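Local coordinates for DocCel5: Type I dockerin repeat domain from A. cellulolyticus family 5 endoglucanase WP_010249057 S51I, L52N mutant (Acetivibrio cellulolyticus, PDB 5NRM), which binds a type I cohesin of a scaffoldin, and so probably anchors a family 5 endoglucanase in the cellulosome, at residues B[1-9]-B[30-41]. Residues are numbered along the deposited sequence; the frame is centred on the assembly and turned at random.
Sequences KPGDVDGNG and FPAEDDIKAGDL. With CA (calcium ion), chain E; CA (calcium ion), chain C; CA (calcium ion), chain D.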
loop_
_atom_site.group_PDB
_atom_site.type_symbol
_atom_site.label_atom_id
_atom_site.label_comp_id
_atom_site.label_asym_id
_atom_site.label_seq_id
_atom_site.Cartn_x
_atom_site.Cartn_y
_atom_site.Cartn_z
ATOM N N LYS B 1 -15.069 -10.676 9.026
ATOM C CA LYS B 1 -14.394 -11.112 10.250
ATOM C C LYS B 1 -12.969 -11.666 10.072
ATOM O O LYS B 1 -12.074 -10.996 10.536
ATOM C CB LYS B 1 -15.260 -11.956 11.208
ATOM C CG LYS B 1 -15.038 -11.418 12.606
ATOM C CD LYS B 1 -15.996 -11.904 13.678
ATOM C CE LYS B 1 -17.428 -11.451 13.384
ATOM N NZ LYS B 1 -18.223 -12.591 12.859
ATOM N N PRO B 2 -12.732 -12.871 9.453
ATOM C CA PRO B 2 -11.299 -13.304 9.441
ATOM C C PRO B 2 -10.376 -12.220 8.798
ATOM O O PRO B 2 -10.730 -11.661 7.762
ATOM C CB PRO B 2 -11.305 -14.598 8.618
ATOM C CG PRO B 2 -12.682 -15.123 8.829
ATOM C CD PRO B 2 -13.600 -13.922 8.889
ATOM N N GLY B 3 -9.293 -11.883 9.483
ATOM C CA GLY B 3 -8.378 -10.822 9.075
ATOM C C GLY B 3 -8.615 -9.502 9.758
ATOM O O GLY B 3 -7.707 -8.722 9.900
ATOM N N ASP B 4 -9.817 -9.303 10.264
ATOM C CA ASP B 4 -10.162 -7.956 10.794
ATOM C C ASP B 4 -9.858 -8.007 12.313
ATOM O O ASP B 4 -10.744 -7.983 13.176
ATOM C CB ASP B 4 -11.628 -7.633 10.553
ATOM C CG ASP B 4 -11.979 -6.215 10.993
ATOM O OD1 ASP B 4 -11.039 -5.489 11.247
ATOM O OD2 ASP B 4 -13.192 -5.908 11.156
ATOM N N VAL B 5 -8.576 -8.070 12.665
ATOM C CA VAL B 5 -8.168 -8.197 14.057
ATOM C C VAL B 5 -8.471 -7.000 14.955
ATOM O O VAL B 5 -8.592 -7.220 16.134
ATOM C CB VAL B 5 -6.644 -8.620 14.184
ATOM C CG1 VAL B 5 -6.377 -9.905 13.435
ATOM C CG2 VAL B 5 -5.712 -7.542 13.759
ATOM N N ASP B 6 -8.683 -5.794 14.418
ATOM C CA ASP B 6 -9.094 -4.680 15.285
ATOM C C ASP B 6 -10.592 -4.480 15.240
ATOM O O ASP B 6 -11.069 -3.630 15.953
ATOM C CB ASP B 6 -8.399 -3.350 15.002
ATOM C CG ASP B 6 -8.708 -2.769 13.613
ATOM O OD1 ASP B 6 -9.587 -3.223 12.923
ATOM O OD2 ASP B 6 -7.986 -1.784 13.322
ATOM N N GLY B 7 -11.336 -5.258 14.465
ATOM C CA GLY B 7 -12.784 -5.206 14.524
ATOM C C GLY B 7 -13.430 -4.019 13.861
ATOM O O GLY B 7 -14.652 -3.840 14.062
ATOM N N ASN B 8 -12.661 -3.237 13.103
ATOM C CA ASN B 8 -13.208 -1.976 12.592
ATOM C C ASN B 8 -14.087 -2.154 11.337
ATOM O O ASN B 8 -14.808 -1.229 10.973
ATOM C CB ASN B 8 -12.169 -0.888 12.400
ATOM C CG ASN B 8 -11.307 -1.091 11.204
ATOM O OD1 ASN B 8 -11.276 -2.186 10.602
ATOM N ND2 ASN B 8 -10.614 -0.054 10.807
ATOM N N GLY B 9 -14.164 -3.357 10.793
ATOM C CA GLY B 9 -15.018 -3.630 9.625
ATOM C C GLY B 9 -14.231 -3.854 8.322
ATOM O O GLY B 9 -14.826 -4.367 7.377
ATOM N N PHE B 30 -5.899 -9.211 20.661
ATOM C CA PHE B 30 -6.442 -8.352 19.640
ATOM C C PHE B 30 -7.746 -7.679 20.141
ATOM O O PHE B 30 -8.478 -8.238 20.958
ATOM C CB PHE B 30 -6.785 -9.154 18.383
ATOM C CG PHE B 30 -5.582 -9.723 17.640
ATOM C CD1 PHE B 30 -4.536 -8.901 17.270
ATOM C CD2 PHE B 30 -5.548 -11.050 17.292
ATOM C CE1 PHE B 30 -3.481 -9.407 16.535
ATOM C CE2 PHE B 30 -4.506 -11.560 16.563
ATOM C CZ PHE B 30 -3.465 -10.732 16.201
ATOM N N PRO B 31 -8.062 -6.495 19.580
ATOM C CA PRO B 31 -9.359 -5.893 19.857
ATOM C C PRO B 31 -10.500 -6.735 19.448
ATOM O O PRO B 31 -11.581 -6.637 20.039
ATOM C CB PRO B 31 -9.361 -4.630 19.030
ATOM C CG PRO B 31 -7.965 -4.305 18.873
ATOM C CD PRO B 31 -7.177 -5.588 18.827
ATOM N N ALA B 32 -10.331 -7.557 18.421
ATOM C CA ALA B 32 -11.374 -8.500 18.109
ATOM C C ALA B 32 -11.757 -9.357 19.361
ATOM O O ALA B 32 -10.954 -9.802 20.250
ATOM C CB ALA B 32 -11.020 -9.400 16.901
ATOM N N GLU B 33 -13.034 -9.594 19.351
ATOM C CA GLU B 33 -13.718 -10.347 20.351
ATOM C C GLU B 33 -13.122 -11.765 20.419
ATOM O O GLU B 33 -12.888 -12.345 21.526
ATOM C CB GLU B 33 -15.231 -10.348 20.001
ATOM C CG GLU B 33 -16.195 -9.788 21.089
ATOM C CD GLU B 33 -16.250 -8.233 21.190
ATOM O OE1 GLU B 33 -17.093 -7.544 20.481
ATOM O OE2 GLU B 33 -15.442 -7.709 22.029
ATOM N N ASP B 34 -12.854 -12.320 19.240
ATOM C CA ASP B 34 -12.285 -13.669 19.135
ATOM C C ASP B 34 -10.957 -13.599 18.352
ATOM O O ASP B 34 -10.967 -13.498 17.144
ATOM C CB ASP B 34 -13.316 -14.490 18.406
ATOM C CG ASP B 34 -12.926 -15.937 18.242
ATOM O OD1 ASP B 34 -11.773 -16.363 18.585
ATOM O OD2 ASP B 34 -13.845 -16.676 17.828
ATOM N N ASP B 35 -9.825 -13.610 19.059
ATOM C CA ASP B 35 -8.525 -13.445 18.425
ATOM C C ASP B 35 -8.365 -14.576 17.406
ATOM O O ASP B 35 -7.792 -14.349 16.316
ATOM C CB ASP B 35 -7.358 -13.500 19.432
ATOM C CG ASP B 35 -7.292 -12.286 20.372
ATOM O OD1 ASP B 35 -8.162 -11.462 20.375
ATOM O OD2 ASP B 35 -6.296 -12.151 21.080
ATOM N N ILE B 36 -8.798 -15.799 17.711
ATOM C CA ILE B 36 -8.532 -16.876 16.755
ATOM C C ILE B 36 -9.329 -16.766 15.445
ATOM O O ILE B 36 -8.727 -16.859 14.353
ATOM C CB ILE B 36 -8.709 -18.286 17.370
ATOM C CG1 ILE B 36 -7.924 -18.415 18.686
ATOM C CG2 ILE B 36 -8.211 -19.410 16.454
ATOM C CD1 ILE B 36 -6.422 -18.136 18.665
ATOM N N LYS B 37 -10.635 -16.571 15.526
ATOM C CA LYS B 37 -11.440 -16.319 14.361
ATOM C C LYS B 37 -10.865 -15.165 13.520
ATOM O O LYS B 37 -10.788 -15.244 12.280
ATOM C CB LYS B 37 -12.869 -16.021 14.794
ATOM C CG LYS B 37 -13.856 -15.652 13.698
ATOM C CD LYS B 37 -14.084 -16.784 12.691
ATOM C CE LYS B 37 -15.392 -16.585 11.906
ATOM N NZ LYS B 37 -15.348 -17.047 10.487
ATOM N N ALA B 38 -10.468 -14.081 14.183
ATOM C CA ALA B 38 -9.917 -12.948 13.457
ATOM C C ALA B 38 -8.515 -13.174 12.917
ATOM O O ALA B 38 -8.214 -12.700 11.829
ATOM C CB ALA B 38 -9.945 -11.696 14.339
ATOM N N GLY B 39 -7.638 -13.809 13.705
ATOM C CA GLY B 39 -6.180 -13.850 13.428
ATOM C C GLY B 39 -5.608 -15.125 12.744
ATOM O O GLY B 39 -4.500 -15.118 12.183
ATOM N N ASP B 40 -6.314 -16.221 12.892
ATOM C CA ASP B 40 -5.857 -17.474 12.282
ATOM C C ASP B 40 -6.411 -17.687 10.896
ATOM O O ASP B 40 -7.593 -17.972 10.735
ATOM C CB ASP B 40 -6.218 -18.651 13.138
ATOM C CG ASP B 40 -5.688 -19.989 12.537
ATOM O OD1 ASP B 40 -4.456 -20.109 12.041
ATOM O OD2 ASP B 40 -6.538 -20.901 12.717
ATOM N N LEU B 41 -5.496 -17.605 9.941
ATOM C CA LEU B 41 -5.828 -17.555 8.512
ATOM C C LEU B 41 -5.487 -18.835 7.811
ATOM O O LEU B 41 -5.860 -18.988 6.626
ATOM C CB LEU B 41 -5.122 -16.361 7.859
ATOM C CG LEU B 41 -5.482 -15.017 8.498
ATOM C CD1 LEU B 41 -4.824 -13.846 7.832
ATOM C CD2 LEU B 41 -7.009 -14.840 8.579
HETATM CA CA CA E . -9.308 -10.145 21.757
HETATM CA CA CA C . -9.531 -3.841 10.620
HETATM CA CA CA D . -2.377 -19.909 12.072
HETATM O O HOH W 1 -8.077 -1.922 10.575
HETATM O O HOH W 2 -9.819 -12.097 22.904
HETATM O O HOH W 3 0.049 -20.601 11.776
HETATM O O HOH W 4 -10.767 -8.788 23.139
#
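V5 lies over one face of the F30 ring, its CB 3.8 Å from the ring centroid and 15° off the ring normal, a CH-pi contact. With CG1 beside the backbone N (chi1 -56°), both methyls stay over the ring, CG2 by F30 CD1 and CE1 and CG1 by F30 CE2; CG1 also meets A38 CB at 4.1 Å. P31 packs its ring on the backbone and CB of D6, and P2 CB meets L41 CD2 at 4.3 Å. The bent side chain of K37 crosses P2, bringing NZ to 3.7 Å from P2 CG.

Two backbone hydrogen bonds tie the segments together: G3 N to A38 O, 2.7 Å, and A32 N to V5 O, 2.9 Å.

Calcium fixes both partners. D4, D6 and N8 each give OD1 to one ion, completed by S10, D15 and water; D6 OD1 also accepts N8 N in an Asx turn. F30 O, A32 O and D35 OD1 hold a second ion with D29, and D40 OD1 binds a third.

The contact thus joins the first of this dockerin's two EF-hand-like calcium loops to the connection between them, which carries helix 35-39 and ends at D40, first ligand of the second loop. V5 and D6 rest on helix 13-23, whereas L41 packs against helix 49-59.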